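Alpha-1,2-Mannosidase (Trichoderma reesei, PDB 1HCU) probably trims alpha-1,2-linked mannose residues from high-mannose N-glycans as a calcium-dependent family 47 glycosyl hydrolase. Local coordinates at residues 37-42 / 46-51; 293-298 / 302-307. One frame throughout, in Å; residues are numbered along the deposited sequence.

Contact 1: residues 37-42 / 46-51; sequences HDDLHP and SFDDER
The H37 imidazole lies flat on the phenyl ring of F47 in an offset stack, centroids 3.5 Å apart and planes only 7° from parallel. In F47, chi1 57° places CG between the backbone N and the carbonyl carbon, and with it the ring face over the imidazole. D49 fixes the rotation of the imidazole: ND1 of H37 gives its hydrogen to the syn side of D49 OD2 at 2.8 Å. The other oxygen, OD1, takes the backbone N-H of D38 on its anti side at 3.0 Å, leaving this carboxylate bound through both oxygens. A classic beta bulge sets two residues, D38 and D39, opposite the single D48. Buried D38 is the tight part: OD1 takes the N-H groups of G55 and S56, and OD2 takes that of G53 and, weakly, R51 N (2.9 Å). On the face carrying D39, H41 and D48, NE2 of H41 donates to the anti side of D48 OD1 at 2.8 Å, ring and carboxylate 57° apart. D48 OD2 accepts from E50 N in an Asx turn, yet stands 3.2 Å from D39 OD2, a crowding of acidic groups that may raise the proton affinity of one of them. Toward S46 the side-chain contact is looser: H41 ND1 makes a weak bond to S46 OG, which is also hydrogen-bonded to S44 OG; F47 and E50 are solvent-exposed. The two strands form a two-stranded antiparallel hairpin, D39 and D48 a hydrogen-bonded pair, L40 and F47 a non-hydrogen-bonded one. L40 packs on A29, Y30 and F33 of helix 13-33, and R51 extends to helix 98-117, touching E100, a predicted proton donor.

Contact 2: residues 293-298 / 302-307; sequences LSSYNG and SPNSGH
N304 turns its side-chain amide back across the hairpin to S295, and ND2 donates to S295 OG at 3.0 Å with the hydroxyl oxygen lying in the amide plane and an N-H...O angle of 166°. Both groups are placed by their first torsions: CG of N304 (chi1 54°) and OG of S295 (chi1 63°) each lie between the backbone N and the carbonyl carbon. S302 comes alongside on the same face, its CB 3.3 Å from S295 OG. With the N304 amide cut back to an alanine, S295 OG would probably lose this donor and a gap would open beside it. S294 brings CB to within 3.2 Å of S302 O, a carbonyl approached from opposite faces of its plane by the N-H groups of S295 and N304. At the opening end, one water bridges L293 O and S305 OG, 2.8 Å from the former; S305 OG is also bonded to Y339 OH. S295 and S302 form an antiparallel hydrogen-bonded pair, and the N304 N bond to S302 O closes an inverse gamma turn centred on P303: a beta-hairpin whose second strand is kinked just beyond the pair.

Contact 1 closes before contact 2 opens along the chain, and both are beta hairpins within the single family 47 range. Their centres lie 32 Å apart and their nearest atoms about 16 Å apart, without touching. They share no sheet: 37-42/46-51 is a small two-stranded sheet near helices 13-33 and 98-117, whereas 293-298/302-307 belongs to a six-stranded antiparallel sheet beside helix 326-344. The side chains of R51 and L293 each lie about 13 Å from the bound calcium. In a chain with far more helix than strand, the two hairpins approach the predicted catalytic region from separate places, contact 1 directly beside E100, contact 2 about 9 to 10 Å (between side chains) from D245 and E393.

Contact 1: residues 37-42 / 46-51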
loop_
_atom_site.group_PDB
_atom_site.type_symbol
_atom_site.label_atom_id
_atom_site.label_comp_id
_atom_site.label_asym_id
_atom_site.label_seq_id
_atom_site.Cartn_x
_atom_site.Cartn_y
_atom_site.Cartn_z
ATOM N N HIS A 37 -7.372 -8.101 -19.408
ATOM C CA HIS A 37 -6.198 -8.706 -18.785
ATOM C C HIS A 37 -5.777 -7.860 -17.585
ATOM O O HIS A 37 -6.292 -6.762 -17.391
ATOM C CB HIS A 37 -5.071 -8.826 -19.806
ATOM C CG HIS A 37 -5.375 -9.790 -20.914
ATOM N ND1 HIS A 37 -5.316 -11.158 -20.751
ATOM C CD2 HIS A 37 -5.788 -9.583 -22.188
ATOM C CE1 HIS A 37 -5.681 -11.751 -21.874
ATOM N NE2 HIS A 37 -5.973 -10.817 -22.761
ATOM N N ASP A 38 -4.848 -8.355 -16.780
ATOM C CA ASP A 38 -4.439 -7.624 -15.586
ATOM C C ASP A 38 -3.692 -6.307 -15.781
ATOM O O ASP A 38 -4.109 -5.276 -15.250
ATOM C CB ASP A 38 -3.616 -8.530 -14.659
ATOM C CG ASP A 38 -4.391 -9.741 -14.191
ATOM O OD1 ASP A 38 -5.580 -9.600 -13.831
ATOM O OD2 ASP A 38 -3.811 -10.843 -14.174
ATOM N N ASP A 39 -2.592 -6.329 -16.527
ATOM C CA ASP A 39 -1.802 -5.114 -16.705
ATOM C C ASP A 39 -1.411 -4.785 -18.143
ATOM O O ASP A 39 -1.267 -5.662 -18.988
ATOM C CB ASP A 39 -0.524 -5.191 -15.862
ATOM C CG ASP A 39 -0.802 -5.452 -14.396
ATOM O OD1 ASP A 39 -1.462 -4.617 -13.749
ATOM O OD2 ASP A 39 -0.357 -6.498 -13.887
ATOM N N LEU A 40 -1.218 -3.497 -18.394
ATOM C CA LEU A 40 -0.827 -3.015 -19.707
ATOM C C LEU A 40 0.664 -2.701 -19.778
ATOM O O LEU A 40 1.264 -2.221 -18.812
ATOM C CB LEU A 40 -1.597 -1.744 -20.056
ATOM C CG LEU A 40 -1.064 -0.972 -21.271
ATOM C CD1 LEU A 40 -1.544 -1.629 -22.568
ATOM C CD2 LEU A 40 -1.550 0.473 -21.196
ATOM N N HIS A 41 1.254 -2.998 -20.931
ATOM C CA HIS A 41 2.654 -2.699 -21.187
ATOM C C HIS A 41 2.545 -1.597 -22.227
ATOM O O HIS A 41 2.419 -1.861 -23.424
ATOM C CB HIS A 41 3.377 -3.927 -21.732
ATOM C CG HIS A 41 3.474 -5.048 -20.747
ATOM N ND1 HIS A 41 4.082 -6.249 -21.039
ATOM C CD2 HIS A 41 3.040 -5.151 -19.469
ATOM C CE1 HIS A 41 4.021 -7.044 -19.987
ATOM N NE2 HIS A 41 3.393 -6.402 -19.020
ATOM N N PRO A 42 2.567 -0.338 -21.764
ATOM C CA PRO A 42 2.463 0.909 -22.534
ATOM C C PRO A 42 3.339 1.097 -23.775
ATOM O O PRO A 42 2.940 1.800 -24.703
ATOM C CB PRO A 42 2.696 1.988 -21.472
ATOM C CG PRO A 42 3.610 1.313 -20.509
ATOM C CD PRO A 42 3.001 -0.059 -20.383
ATOM N N SER A 46 1.380 -4.434 -25.157
ATOM C CA SER A 46 0.962 -5.802 -24.872
ATOM C C SER A 46 0.432 -5.846 -23.439
ATOM O O SER A 46 0.165 -4.807 -22.835
ATOM C CB SER A 46 2.124 -6.788 -25.033
ATOM O OG SER A 46 3.146 -6.543 -24.084
ATOM N N PHE A 47 0.291 -7.045 -22.892
ATOM C CA PHE A 47 -0.241 -7.193 -21.547
ATOM C C PHE A 47 0.308 -8.417 -20.844
ATOM O O PHE A 47 1.068 -9.195 -21.420
ATOM C CB PHE A 47 -1.765 -7.314 -21.611
ATOM C CG PHE A 47 -2.244 -8.451 -22.475
ATOM C CD1 PHE A 47 -2.115 -9.776 -22.055
ATOM C CD2 PHE A 47 -2.803 -8.200 -23.721
ATOM C CE1 PHE A 47 -2.536 -10.836 -22.868
ATOM C CE2 PHE A 47 -3.228 -9.248 -24.543
ATOM C CZ PHE A 47 -3.094 -10.571 -24.112
ATOM N N ASP A 48 -0.089 -8.575 -19.587
ATOM C CA ASP A 48 0.309 -9.725 -18.797
ATOM C C ASP A 48 -0.832 -10.038 -17.846
ATOM O O ASP A 48 -1.773 -9.247 -17.713
ATOM C CB ASP A 48 1.599 -9.446 -18.012
ATOM C CG ASP A 48 1.398 -8.493 -16.841
ATOM O OD1 ASP A 48 2.159 -7.503 -16.759
ATOM O OD2 ASP A 48 0.505 -8.730 -15.992
ATOM N N ASP A 49 -0.759 -11.199 -17.206
ATOM C CA ASP A 49 -1.766 -11.601 -16.235
ATOM C C ASP A 49 -1.109 -12.048 -14.921
ATOM O O ASP A 49 -1.354 -13.160 -14.446
ATOM C CB ASP A 49 -2.647 -12.714 -16.814
ATOM C CG ASP A 49 -3.716 -12.180 -17.767
ATOM O OD1 ASP A 49 -4.454 -11.252 -17.373
ATOM O OD2 ASP A 49 -3.829 -12.690 -18.906
ATOM N N GLU A 50 -0.278 -11.175 -14.343
ATOM C CA GLU A 50 0.422 -11.462 -13.080
ATOM C C GLU A 50 -0.562 -11.656 -11.938
ATOM O O GLU A 50 -0.252 -12.299 -10.939
ATOM C CB GLU A 50 1.364 -10.313 -12.684
ATOM C CG GLU A 50 2.480 -10.006 -13.665
ATOM C CD GLU A 50 3.406 -8.885 -13.173
ATOM O OE1 GLU A 50 2.901 -7.797 -12.798
ATOM O OE2 GLU A 50 4.640 -9.092 -13.167
ATOM N N ARG A 51 -1.745 -11.080 -12.092
ATOM C CA ARG A 51 -2.774 -11.163 -11.069
ATOM C C ARG A 51 -3.793 -12.250 -11.402
ATOM O O ARG A 51 -5.004 -12.055 -11.257
ATOM C CB ARG A 51 -3.465 -9.803 -10.939
ATOM C CG ARG A 51 -3.430 -9.171 -9.544
ATOM C CD ARG A 51 -2.017 -9.090 -8.951
ATOM N NE ARG A 51 -1.635 -10.353 -8.324
ATOM C CZ ARG A 51 -0.400 -10.669 -7.955
ATOM N NH1 ARG A 51 0.598 -9.810 -8.140
ATOM N NH2 ARG A 51 -0.163 -11.861 -7.423
#

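Contact 2: residues 293-298 / 302-307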
loop_
_atom_site.group_PDB
_atom_site.type_symbol
_atom_site.label_atom_id
_atom_site.label_comp_id
_atom_site.label_asym_id
_atom_site.label_seq_id
_atom_site.Cartn_x
_atom_site.Cartn_y
_atom_site.Cartn_z
ATOM N N LEU A 293 14.277 4.945 8.288
ATOM C CA LEU A 293 14.026 3.785 9.137
ATOM C C LEU A 293 14.974 2.646 8.749
ATOM O O LEU A 293 15.029 2.239 7.578
ATOM C CB LEU A 293 12.564 3.321 9.009
ATOM C CG LEU A 293 11.483 4.300 9.500
ATOM C CD1 LEU A 293 10.099 3.631 9.522
ATOM C CD2 LEU A 293 11.847 4.773 10.892
ATOM N N SER A 294 15.733 2.152 9.726
ATOM C CA SER A 294 16.659 1.045 9.493
ATOM C C SER A 294 15.886 -0.256 9.662
ATOM O O SER A 294 14.789 -0.258 10.225
ATOM C CB SER A 294 17.805 1.051 10.515
ATOM O OG SER A 294 18.675 2.158 10.347
ATOM N N SER A 295 16.460 -1.349 9.165
ATOM C CA SER A 295 15.859 -2.668 9.303
ATOM C C SER A 295 16.528 -3.219 10.550
ATOM O O SER A 295 17.487 -2.624 11.050
ATOM C CB SER A 295 16.199 -3.552 8.106
ATOM O OG SER A 295 17.595 -3.769 8.035
ATOM N N TYR A 296 16.051 -4.354 11.052
ATOM C CA TYR A 296 16.636 -4.908 12.265
ATOM C C TYR A 296 16.657 -6.419 12.325
ATOM O O TYR A 296 15.919 -7.101 11.618
ATOM C CB TYR A 296 15.893 -4.366 13.495
ATOM C CG TYR A 296 14.443 -4.797 13.575
ATOM C CD1 TYR A 296 14.085 -6.031 14.133
ATOM C CD2 TYR A 296 13.425 -3.990 13.057
ATOM C CE1 TYR A 296 12.740 -6.453 14.166
ATOM C CE2 TYR A 296 12.089 -4.402 13.086
ATOM C CZ TYR A 296 11.757 -5.636 13.641
ATOM O OH TYR A 296 10.449 -6.044 13.650
ATOM N N ASN A 297 17.523 -6.923 13.191
ATOM C CA ASN A 297 17.676 -8.342 13.428
ATOM C C ASN A 297 18.292 -8.389 14.812
ATOM O O ASN A 297 19.486 -8.138 14.989
ATOM C CB ASN A 297 18.602 -8.970 12.384
ATOM C CG ASN A 297 18.587 -10.488 12.437
ATOM O OD1 ASN A 297 19.037 -11.157 11.514
ATOM N ND2 ASN A 297 18.069 -11.036 13.525
ATOM N N GLY A 298 17.466 -8.698 15.804
ATOM C CA GLY A 298 17.948 -8.713 17.170
ATOM C C GLY A 298 18.030 -7.251 17.563
ATOM O O GLY A 298 17.214 -6.445 17.111
ATOM N N SER A 302 20.249 -2.168 10.545
ATOM C CA SER A 302 21.004 -1.986 9.314
ATOM C C SER A 302 20.535 -0.740 8.559
ATOM O O SER A 302 19.353 -0.615 8.237
ATOM C CB SER A 302 20.850 -3.229 8.438
ATOM O OG SER A 302 21.532 -3.062 7.211
ATOM N N PRO A 303 21.462 0.185 8.257
ATOM C CA PRO A 303 21.228 1.455 7.547
ATOM C C PRO A 303 20.734 1.342 6.096
ATOM O O PRO A 303 21.298 1.973 5.202
ATOM C CB PRO A 303 22.596 2.155 7.603
ATOM C CG PRO A 303 23.340 1.454 8.704
ATOM C CD PRO A 303 22.890 0.026 8.574
ATOM N N ASN A 304 19.700 0.542 5.863
ATOM C CA ASN A 304 19.143 0.380 4.522
ATOM C C ASN A 304 17.619 0.541 4.507
ATOM O O ASN A 304 16.932 0.179 5.468
ATOM C CB ASN A 304 19.541 -0.977 3.911
ATOM C CG ASN A 304 19.187 -2.165 4.800
ATOM O OD1 ASN A 304 19.510 -3.310 4.475
ATOM N ND2 ASN A 304 18.525 -1.902 5.924
ATOM N N SER A 305 17.101 1.098 3.417
ATOM C CA SER A 305 15.669 1.313 3.294
ATOM C C SER A 305 15.283 1.474 1.827
ATOM O O SER A 305 16.103 1.263 0.939
ATOM C CB SER A 305 15.267 2.543 4.110
ATOM O OG SER A 305 13.880 2.562 4.380
ATOM N N GLY A 306 14.036 1.843 1.559
ATOM C CA GLY A 306 13.623 1.988 0.176
ATOM C C GLY A 306 12.257 2.608 0.056
ATOM O O GLY A 306 11.667 3.028 1.046
ATOM N N HIS A 307 11.740 2.639 -1.165
ATOM C CA HIS A 307 10.442 3.241 -1.433
ATOM C C HIS A 307 9.267 2.608 -0.675
ATOM O O HIS A 307 8.296 3.294 -0.360
ATOM C CB HIS A 307 10.187 3.217 -2.937
ATOM C CG HIS A 307 9.213 4.250 -3.400
ATOM N ND1 HIS A 307 7.888 4.247 -3.022
ATOM C CD2 HIS A 307 9.367 5.313 -4.226
ATOM C CE1 HIS A 307 7.266 5.260 -3.597
ATOM N NE2 HIS A 307 8.140 5.921 -4.333
HETATM O O HOH W 1 13.683 0.370 5.971
#